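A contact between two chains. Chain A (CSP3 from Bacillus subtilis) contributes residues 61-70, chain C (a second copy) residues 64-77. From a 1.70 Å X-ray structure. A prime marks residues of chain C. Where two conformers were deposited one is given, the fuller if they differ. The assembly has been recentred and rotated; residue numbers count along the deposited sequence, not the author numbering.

Chain A 61-70: PFMKEICALC
Chain C, residues 64-77: KEICALCADICEAC

Two helices from separate copies of CSP3 pack almost exactly antiparallel, their N-to-C directions 178° apart and their axes 11.1 Å apart at closest approach. Chain A is helical from Met63, with Phe62 at the N-cap position (phi/psi -104/21); residues 64-77 of chain C lie wholly within a helix. The register pairs Phe62 with Ile73′, Glu65 with Leu69′ and Leu69 with Ile66′, at CA-CA separations of 7.2, 7.4 and 7.6 Å.

Phe62 (chi1 -79°, chi2 78°) and Leu69 are the two bumps of chain A, covered to almost the same extent. The Phe62 ring fits against Leu69′, Asp72′, Ile73′ and Ala76′. Ile73′ CG1 lies over one face, 3.3 Å from Phe62 CG and 3.4 Å from the ring centroid in a CH-pi contact; Ala76′ places CB at the ring edge, 3.7 Å from Phe62 CE1; Phe62 CZ comes within 3.7 Å of Asp72′ O.

Leu69 and Leu69′, both chi1 t and chi2 p, meet at 3.8 Å between their CD2 atoms. Leu69 sits among Glu65′, Ile66′ and Leu69′, its CD2 3.7 Å from Ile66′ CG1 and its CD1 3.6 Å from Glu65′ CD. Leu69′ is met by Phe62, Glu65, Ile66 and Leu69: its CD1 packs 3.6 Å from the aliphatic CB of Glu65, whose side-chain end leads away. No hydrogen bonds cross; mainly apolar packing buries 452 Å², both sides summed.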

# COMPACT_ATOMS: atom_id res chain seq x y z
N PRO A 61 1.28 6.33 15.39
CA PRO A 61 0.67 6.12 16.72
C PRO A 61 -0.09 4.79 16.85
O PRO A 61 -0.34 4.32 17.97
CB PRO A 61 -0.25 7.33 16.89
CG PRO A 61 -0.47 7.88 15.52
CD PRO A 61 0.81 7.57 14.76
N PHE A 62 -0.43 4.18 15.74
CA PHE A 62 -1.06 2.86 15.78
C PHE A 62 -0.14 1.72 15.42
O PHE A 62 -0.55 0.63 15.03
CB PHE A 62 -2.35 2.88 14.97
CG PHE A 62 -3.47 3.53 15.74
CD1 PHE A 62 -3.56 4.92 15.85
CD2 PHE A 62 -4.38 2.77 16.48
CE1 PHE A 62 -4.58 5.55 16.57
CE2 PHE A 62 -5.40 3.38 17.23
CZ PHE A 62 -5.50 4.78 17.28
N MET A 63 1.16 1.95 15.55
CA MET A 63 2.16 0.93 15.21
C MET A 63 1.87 -0.39 15.94
O MET A 63 1.90 -1.47 15.35
CB MET A 63 3.56 1.46 15.57
CG MET A 63 4.77 0.58 15.40
SD MET A 63 6.14 1.13 16.41
CE MET A 63 5.68 0.30 17.89
N LYS A 64 1.61 -0.31 17.25
CA LYS A 64 1.38 -1.55 18.04
C LYS A 64 0.16 -2.35 17.55
O LYS A 64 0.20 -3.57 17.33
CB LYS A 64 1.28 -1.29 19.53
CG LYS A 64 2.61 -0.86 20.15
CD LYS A 64 2.55 -0.81 21.68
CE LYS A 64 3.95 -0.55 22.32
NZ LYS A 64 3.98 -0.72 23.79
N GLU A 65 -0.93 -1.64 17.34
CA GLU A 65 -2.13 -2.28 16.80
C GLU A 65 -1.90 -2.88 15.39
O GLU A 65 -2.46 -3.95 15.05
CB GLU A 65 -3.27 -1.28 16.90
CG GLU A 65 -3.56 -0.92 18.38
CD GLU A 65 -2.76 0.27 18.97
OE1 GLU A 65 -1.77 0.77 18.37
OE2 GLU A 65 -3.20 0.77 20.06
N ILE A 66 -1.16 -2.18 14.52
CA ILE A 66 -0.85 -2.68 13.18
C ILE A 66 0.01 -3.94 13.30
O ILE A 66 -0.24 -4.94 12.59
CB ILE A 66 -0.24 -1.59 12.29
CG1 ILE A 66 -1.30 -0.52 11.99
CG2 ILE A 66 0.38 -2.18 11.02
CD1 ILE A 66 -0.74 0.76 11.40
N CYS A 67 1.00 -3.89 14.20
CA CYS A 67 1.85 -5.09 14.44
C CYS A 67 1.02 -6.27 14.94
O CYS A 67 1.21 -7.41 14.47
CB CYS A 67 2.97 -4.80 15.40
SG CYS A 67 4.28 -3.89 14.63
N ALA A 68 0.06 -6.03 15.81
CA ALA A 68 -0.83 -7.08 16.25
C ALA A 68 -1.58 -7.71 15.05
O ALA A 68 -1.76 -8.94 14.99
CB ALA A 68 -1.80 -6.59 17.31
N LEU A 69 -2.13 -6.85 14.18
CA LEU A 69 -2.87 -7.35 13.03
C LEU A 69 -1.94 -8.18 12.14
O LEU A 69 -2.34 -9.22 11.61
CB LEU A 69 -3.50 -6.17 12.23
CG LEU A 69 -4.15 -6.55 10.90
CD1 LEU A 69 -5.30 -7.50 11.11
CD2 LEU A 69 -4.69 -5.25 10.30
N CYS A 70 -0.75 -7.65 11.90
CA CYS A 70 0.24 -8.31 11.07
C CYS A 70 0.55 -9.71 11.65
O CYS A 70 0.58 -10.67 10.86
CB CYS A 70 1.49 -7.45 10.94
SG CYS A 70 2.72 -8.12 9.78
N LYS C 64 -13.25 -8.18 9.39
CA LYS C 64 -13.81 -7.62 10.61
C LYS C 64 -12.76 -7.01 11.54
O LYS C 64 -12.96 -5.93 12.04
CB LYS C 64 -14.70 -8.63 11.35
CG LYS C 64 -15.97 -8.97 10.60
CD LYS C 64 -16.87 -9.82 11.47
CE LYS C 64 -18.17 -10.13 10.88
NZ LYS C 64 -18.60 -9.27 9.77
N GLU C 65 -11.65 -7.72 11.70
CA GLU C 65 -10.53 -7.24 12.50
C GLU C 65 -9.93 -5.97 11.91
O GLU C 65 -9.62 -5.06 12.68
CB GLU C 65 -9.37 -8.28 12.45
CG GLU C 65 -8.26 -8.02 13.42
CD GLU C 65 -7.27 -9.17 13.64
OE1 GLU C 65 -7.40 -10.34 13.18
OE2 GLU C 65 -6.27 -8.92 14.36
N ILE C 66 -9.81 -5.91 10.58
CA ILE C 66 -9.30 -4.72 9.92
C ILE C 66 -10.26 -3.55 10.11
O ILE C 66 -9.83 -2.45 10.45
CB ILE C 66 -9.01 -5.01 8.44
CG1 ILE C 66 -7.81 -5.97 8.38
CG2 ILE C 66 -8.75 -3.73 7.67
CD1 ILE C 66 -7.58 -6.61 7.03
N CYS C 67 -11.55 -3.79 9.91
CA CYS C 67 -12.53 -2.76 10.18
C CYS C 67 -12.49 -2.24 11.62
O CYS C 67 -12.63 -1.05 11.83
CB CYS C 67 -13.95 -3.24 9.77
SG CYS C 67 -14.16 -3.21 7.96
N ALA C 68 -12.29 -3.13 12.62
CA ALA C 68 -12.22 -2.72 13.99
C ALA C 68 -11.05 -1.79 14.20
O ALA C 68 -11.17 -0.76 14.89
CB ALA C 68 -12.17 -3.92 14.91
N LEU C 69 -9.93 -2.11 13.58
CA LEU C 69 -8.75 -1.29 13.70
C LEU C 69 -8.96 0.06 13.02
O LEU C 69 -8.59 1.09 13.55
CB LEU C 69 -7.52 -2.01 13.09
CG LEU C 69 -6.26 -1.18 13.00
CD1 LEU C 69 -5.80 -0.74 14.34
CD2 LEU C 69 -5.18 -2.06 12.34
N CYS C 70 -9.55 0.02 11.83
CA CYS C 70 -9.87 1.23 11.11
C CYS C 70 -10.76 2.16 11.92
O CYS C 70 -10.49 3.35 11.98
CB CYS C 70 -10.50 0.86 9.76
SG CYS C 70 -10.77 2.29 8.70
N ALA C 71 -11.75 1.60 12.64
CA ALA C 71 -12.56 2.43 13.52
C ALA C 71 -11.79 3.13 14.60
O ALA C 71 -12.00 4.33 14.88
CB ALA C 71 -13.69 1.61 14.12
N ASP C 72 -10.90 2.39 15.24
CA ASP C 72 -10.12 2.96 16.31
C ASP C 72 -9.24 4.10 15.81
O ASP C 72 -9.13 5.12 16.47
CB ASP C 72 -9.23 1.88 16.96
CG ASP C 72 -10.02 0.88 17.78
OD1 ASP C 72 -11.16 1.14 18.19
OD2 ASP C 72 -9.45 -0.22 18.07
N ILE C 73 -8.61 3.91 14.66
CA ILE C 73 -7.74 4.93 14.10
C ILE C 73 -8.58 6.15 13.66
O ILE C 73 -8.18 7.27 13.89
CB ILE C 73 -6.89 4.35 12.95
CG1 ILE C 73 -5.95 3.28 13.56
CG2 ILE C 73 -6.10 5.45 12.23
CD1 ILE C 73 -5.07 2.54 12.59
N CYS C 74 -9.72 5.89 12.99
CA CYS C 74 -10.60 6.96 12.56
C CYS C 74 -11.07 7.77 13.74
O CYS C 74 -11.07 8.99 13.69
CB CYS C 74 -11.82 6.41 11.81
SG CYS C 74 -11.49 5.88 10.15
N GLU C 75 -11.45 7.09 14.84
CA GLU C 75 -11.88 7.83 16.02
C GLU C 75 -10.78 8.73 16.55
O GLU C 75 -11.00 9.87 16.88
CB GLU C 75 -12.35 6.92 17.12
CG GLU C 75 -13.08 7.64 18.25
CD GLU C 75 -14.56 7.97 17.99
OE1 GLU C 75 -15.20 7.48 17.03
OE2 GLU C 75 -15.09 8.73 18.83
N ALA C 76 -9.57 8.22 16.63
CA ALA C 76 -8.43 9.03 17.12
C ALA C 76 -8.12 10.21 16.18
O ALA C 76 -7.78 11.29 16.64
CB ALA C 76 -7.19 8.15 17.26
N CYS C 77 -8.17 9.96 14.89
CA CYS C 77 -7.90 11.00 13.89
C CYS C 77 -8.96 12.11 13.97
O CYS C 77 -8.62 13.29 13.98
CB CYS C 77 -7.86 10.38 12.49
SG CYS C 77 -7.26 11.54 11.28